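Local coordinates for protein response regulator (Pseudomonas putida, PDB 3HDV) that probably serves as the phosphorylatable receiver domain of a two-component response regulator, switching state when an aspartate is phosphorylated, at residues 60-71 / 95-104. Numbering follows the deposited sequence.
Sequences LRMQPESGLDLI and EAVDVMHLGV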
loop_
_atom_site.group_PDB
_atom_site.type_symbol
_atom_site.label_atom_id
_atom_site.label_comp_id
_atom_site.label_asym_id
_atom_site.label_seq_id
_atom_site.Cartn_x
_atom_site.Cartn_y
_atom_site.Cartn_z
ATOM N N LEU B 60 10.796 8.657 -7.737
ATOM C CA LEU B 60 11.449 9.654 -8.550
ATOM C C LEU B 60 10.438 10.260 -9.529
ATOM O O LEU B 60 10.489 11.432 -9.842
ATOM C CB LEU B 60 12.597 8.992 -9.316
ATOM C CG LEU B 60 13.818 8.614 -8.446
ATOM C CD1 LEU B 60 14.885 8.143 -9.413
ATOM C CD2 LEU B 60 14.360 9.777 -7.540
ATOM N N ARG B 61 9.513 9.424 -9.974
ATOM C CA ARG B 61 8.517 9.734 -10.982
ATOM C C ARG B 61 7.267 10.391 -10.338
ATOM O O ARG B 61 6.330 9.719 -9.914
ATOM C CB ARG B 61 8.191 8.387 -11.613
ATOM C CG ARG B 61 8.198 8.307 -13.119
ATOM C CD ARG B 61 9.491 8.583 -13.896
ATOM N NE ARG B 61 10.161 9.868 -13.655
ATOM C CZ ARG B 61 11.454 9.935 -13.377
ATOM N NH1 ARG B 61 12.173 8.798 -13.299
ATOM N NH2 ARG B 61 12.026 11.090 -13.168
HETATM N N MSE B 62 7.275 11.701 -10.222
HETATM C CA MSE B 62 6.168 12.397 -9.580
HETATM C C MSE B 62 5.901 13.700 -10.273
HETATM O O MSE B 62 6.816 14.305 -10.799
HETATM C CB MSE B 62 6.447 12.657 -8.100
HETATM C CG MSE B 62 6.665 11.361 -7.278
HETATM SE SE MSE B 62 6.854 11.789 -5.328
HETATM C CE MSE B 62 8.410 13.017 -5.428
ATOM N N GLN B 63 4.625 14.092 -10.263
ATOM C CA GLN B 63 4.170 15.364 -10.819
ATOM C C GLN B 63 3.503 16.147 -9.703
ATOM O O GLN B 63 2.720 15.567 -8.965
ATOM C CB GLN B 63 3.143 15.140 -11.949
ATOM C CG GLN B 63 3.643 14.334 -13.169
ATOM C CD GLN B 63 4.702 15.052 -14.037
ATOM O OE1 GLN B 63 5.276 16.072 -13.635
ATOM N NE2 GLN B 63 4.951 14.514 -15.245
ATOM N N PRO B 64 3.744 17.470 -9.618
ATOM C CA PRO B 64 4.530 18.331 -10.525
ATOM C C PRO B 64 6.051 18.438 -10.372
ATOM O O PRO B 64 6.719 18.917 -11.294
ATOM C CB PRO B 64 3.871 19.725 -10.352
ATOM C CG PRO B 64 3.306 19.723 -8.987
ATOM C CD PRO B 64 2.997 18.253 -8.617
ATOM N N GLU B 65 6.604 17.999 -9.245
ATOM C CA GLU B 65 8.045 18.047 -9.048
ATOM C C GLU B 65 8.583 16.618 -8.775
ATOM O O GLU B 65 8.006 15.853 -8.002
ATOM C CB GLU B 65 8.363 19.002 -7.911
ATOM C CG GLU B 65 9.828 19.253 -7.626
ATOM C CD GLU B 65 10.009 20.250 -6.505
ATOM O OE1 GLU B 65 8.995 20.888 -6.086
ATOM O OE2 GLU B 65 11.161 20.398 -6.035
ATOM N N SER B 66 9.702 16.294 -9.412
ATOM C CA SER B 66 10.229 14.926 -9.421
ATOM C C SER B 66 10.925 14.604 -8.086
ATOM O O SER B 66 11.259 15.516 -7.302
ATOM C CB SER B 66 11.209 14.762 -10.568
ATOM O OG SER B 66 12.435 15.363 -10.209
ATOM N N GLY B 67 11.156 13.306 -7.839
ATOM C CA GLY B 67 11.895 12.890 -6.642
ATOM C C GLY B 67 13.319 13.373 -6.659
ATOM O O GLY B 67 13.892 13.683 -5.594
ATOM N N LEU B 68 13.930 13.468 -7.836
ATOM C CA LEU B 68 15.297 13.969 -7.871
ATOM C C LEU B 68 15.373 15.457 -7.403
ATOM O O LEU B 68 16.247 15.821 -6.616
ATOM C CB LEU B 68 15.926 13.806 -9.252
ATOM C CG LEU B 68 17.222 14.494 -9.604
ATOM C CD1 LEU B 68 18.320 14.157 -8.651
ATOM C CD2 LEU B 68 17.623 14.190 -11.072
ATOM N N ASP B 69 14.467 16.288 -7.887
ATOM C CA ASP B 69 14.446 17.699 -7.469
ATOM C C ASP B 69 14.161 17.796 -5.968
ATOM O O ASP B 69 14.766 18.617 -5.289
ATOM C CB ASP B 69 13.374 18.469 -8.237
ATOM C CG ASP B 69 13.816 18.871 -9.640
ATOM O OD1 ASP B 69 15.022 18.947 -9.904
ATOM O OD2 ASP B 69 12.942 19.133 -10.480
ATOM N N LEU B 70 13.254 16.968 -5.440
ATOM C CA LEU B 70 12.954 16.992 -4.009
ATOM C C LEU B 70 14.197 16.672 -3.198
ATOM O O LEU B 70 14.539 17.385 -2.248
ATOM C CB LEU B 70 11.822 16.026 -3.661
ATOM C CG LEU B 70 11.634 15.641 -2.176
ATOM C CD1 LEU B 70 11.227 16.881 -1.316
ATOM C CD2 LEU B 70 10.594 14.543 -2.002
ATOM N N ILE B 71 14.900 15.612 -3.563
ATOM C CA ILE B 71 16.137 15.257 -2.901
ATOM C C ILE B 71 17.180 16.385 -2.928
ATOM O O ILE B 71 17.807 16.680 -1.913
ATOM C CB ILE B 71 16.733 13.899 -3.474
ATOM C CG1 ILE B 71 15.726 12.774 -3.199
ATOM C CG2 ILE B 71 18.091 13.604 -2.856
ATOM C CD1 ILE B 71 16.007 11.436 -3.923
ATOM N N GLU B 95 20.137 9.101 -14.389
ATOM C CA GLU B 95 19.382 9.569 -13.244
ATOM C C GLU B 95 19.803 8.805 -11.951
ATOM O O GLU B 95 19.975 9.411 -10.882
ATOM C CB GLU B 95 17.879 9.428 -13.498
ATOM C CG GLU B 95 17.039 9.993 -12.334
ATOM C CD GLU B 95 15.588 9.984 -12.610
ATOM O OE1 GLU B 95 15.052 8.961 -13.092
ATOM O OE2 GLU B 95 14.942 11.000 -12.312
ATOM N N ALA B 96 19.961 7.483 -12.049
ATOM C CA ALA B 96 20.376 6.694 -10.865
ATOM C C ALA B 96 21.725 7.161 -10.323
ATOM O O ALA B 96 21.916 7.292 -9.110
ATOM C CB ALA B 96 20.375 5.177 -11.185
ATOM N N VAL B 97 22.647 7.483 -11.234
ATOM C CA VAL B 97 23.946 7.965 -10.822
ATOM C C VAL B 97 23.822 9.355 -10.160
ATOM O O VAL B 97 24.440 9.595 -9.140
ATOM C CB VAL B 97 24.952 7.953 -12.007
ATOM C CG1 VAL B 97 26.188 8.787 -11.662
ATOM C CG2 VAL B 97 25.321 6.459 -12.411
ATOM N N ASP B 98 23.032 10.272 -10.775
ATOM C CA ASP B 98 22.726 11.573 -10.144
ATOM C C ASP B 98 22.161 11.403 -8.731
ATOM O O ASP B 98 22.624 12.044 -7.794
ATOM C CB ASP B 98 21.688 12.352 -10.978
ATOM C CG ASP B 98 22.280 12.952 -12.245
ATOM O OD1 ASP B 98 23.513 13.186 -12.296
ATOM O OD2 ASP B 98 21.504 13.190 -13.196
ATOM N N VAL B 99 21.158 10.555 -8.581
ATOM C CA VAL B 99 20.583 10.285 -7.252
ATOM C C VAL B 99 21.612 9.716 -6.270
ATOM O O VAL B 99 21.726 10.180 -5.092
ATOM C CB VAL B 99 19.310 9.426 -7.345
ATOM C CG1 VAL B 99 18.775 9.030 -5.920
ATOM C CG2 VAL B 99 18.250 10.204 -8.115
HETATM N N MSE B 100 22.412 8.766 -6.743
HETATM C CA MSE B 100 23.434 8.184 -5.873
HETATM C C MSE B 100 24.499 9.226 -5.421
HETATM O O MSE B 100 24.977 9.172 -4.291
HETATM C CB MSE B 100 24.044 6.904 -6.494
HETATM C CG MSE B 100 23.041 5.719 -6.659
HETATM SE SE MSE B 100 22.600 4.999 -4.845
HETATM C CE MSE B 100 24.341 4.091 -4.559
ATOM N N HIS B 101 24.865 10.167 -6.287
ATOM C CA HIS B 101 25.755 11.260 -5.853
ATOM C C HIS B 101 25.151 12.130 -4.774
ATOM O O HIS B 101 25.899 12.776 -4.019
ATOM C CB HIS B 101 26.154 12.179 -7.009
ATOM C CG HIS B 101 27.169 11.602 -7.947
ATOM N ND1 HIS B 101 28.458 11.299 -7.557
ATOM C CD2 HIS B 101 27.123 11.398 -9.289
ATOM C CE1 HIS B 101 29.150 10.894 -8.611
ATOM N NE2 HIS B 101 28.372 10.977 -9.680
ATOM N N LEU B 102 23.815 12.184 -4.725
ATOM C CA LEU B 102 23.104 12.866 -3.642
ATOM C C LEU B 102 23.070 12.086 -2.306
ATOM O O LEU B 102 22.533 12.570 -1.316
ATOM C CB LEU B 102 21.707 13.342 -4.075
ATOM C CG LEU B 102 21.716 14.353 -5.242
ATOM C CD1 LEU B 102 20.354 14.555 -5.878
ATOM C CD2 LEU B 102 22.340 15.690 -4.829
ATOM N N GLY B 103 23.633 10.884 -2.254
ATOM C CA GLY B 103 23.861 10.254 -0.955
ATOM C C GLY B 103 22.699 9.442 -0.399
ATOM O O GLY B 103 22.628 9.212 0.831
ATOM N N VAL B 104 21.798 8.943 -1.243
ATOM C CA VAL B 104 20.659 8.194 -0.716
ATOM C C VAL B 104 21.128 6.928 0.017
ATOM O O VAL B 104 22.196 6.432 -0.248
ATOM C CB VAL B 104 19.579 7.933 -1.800
ATOM C CG1 VAL B 104 19.097 9.245 -2.384
ATOM C CG2 VAL B 104 20.104 6.978 -2.925
HETATM O O HOH W 1 13.306 12.232 -10.383
#
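Glu95 reaches out of helix 93-101 to meet Arg61 head-on, each carboxylate oxygen taking one guanidinium nitrogen: Arg61 NH1 gives to Glu95 OE1 at 2.9 Å and Arg61 NH2 to Glu95 OE2 at 3.0 Å. Both bonds use syn lone pairs and are nearly straight, and the guanidinium and carboxylate planes are only 17° apart. With CG anti to the backbone N (chi1 -177°), the extended Glu95 chain carries its carboxylate across to the loop that holds Arg61; OE1 also hydrogen-bonds with Thr91 OG1, and Asp90 O takes a bond from Arg61 NH1. OE2 accepts from a water that bonds to Leu60 O and Leu68 N, tying the carboxylate to the start of helix 67-75. Replacing Glu95 with an alanine removes the carboxylate, which would probably leave the Arg61 guanidinium without its charged partner and the water with one acceptor fewer.

The two helices are neighbours on one face of the parallel sheet in the CheY-like receiver fold; the axes of 67-71 and 95-101 approach to 10.5 Å and run nearly parallel, 18° apart. Beside the salt bridge, Leu68 CD1 presses on Leu102 CD1 at a tight 3.5 Å, the side chains meeting roughly at right angles, and the same methyl touches Val99 CG2. Deeper, Ile71 sets CG2 against Leu102 CB (3.8 Å) and turns CD1 to face both Val99 CG1 and Val104 CG1, over Val86.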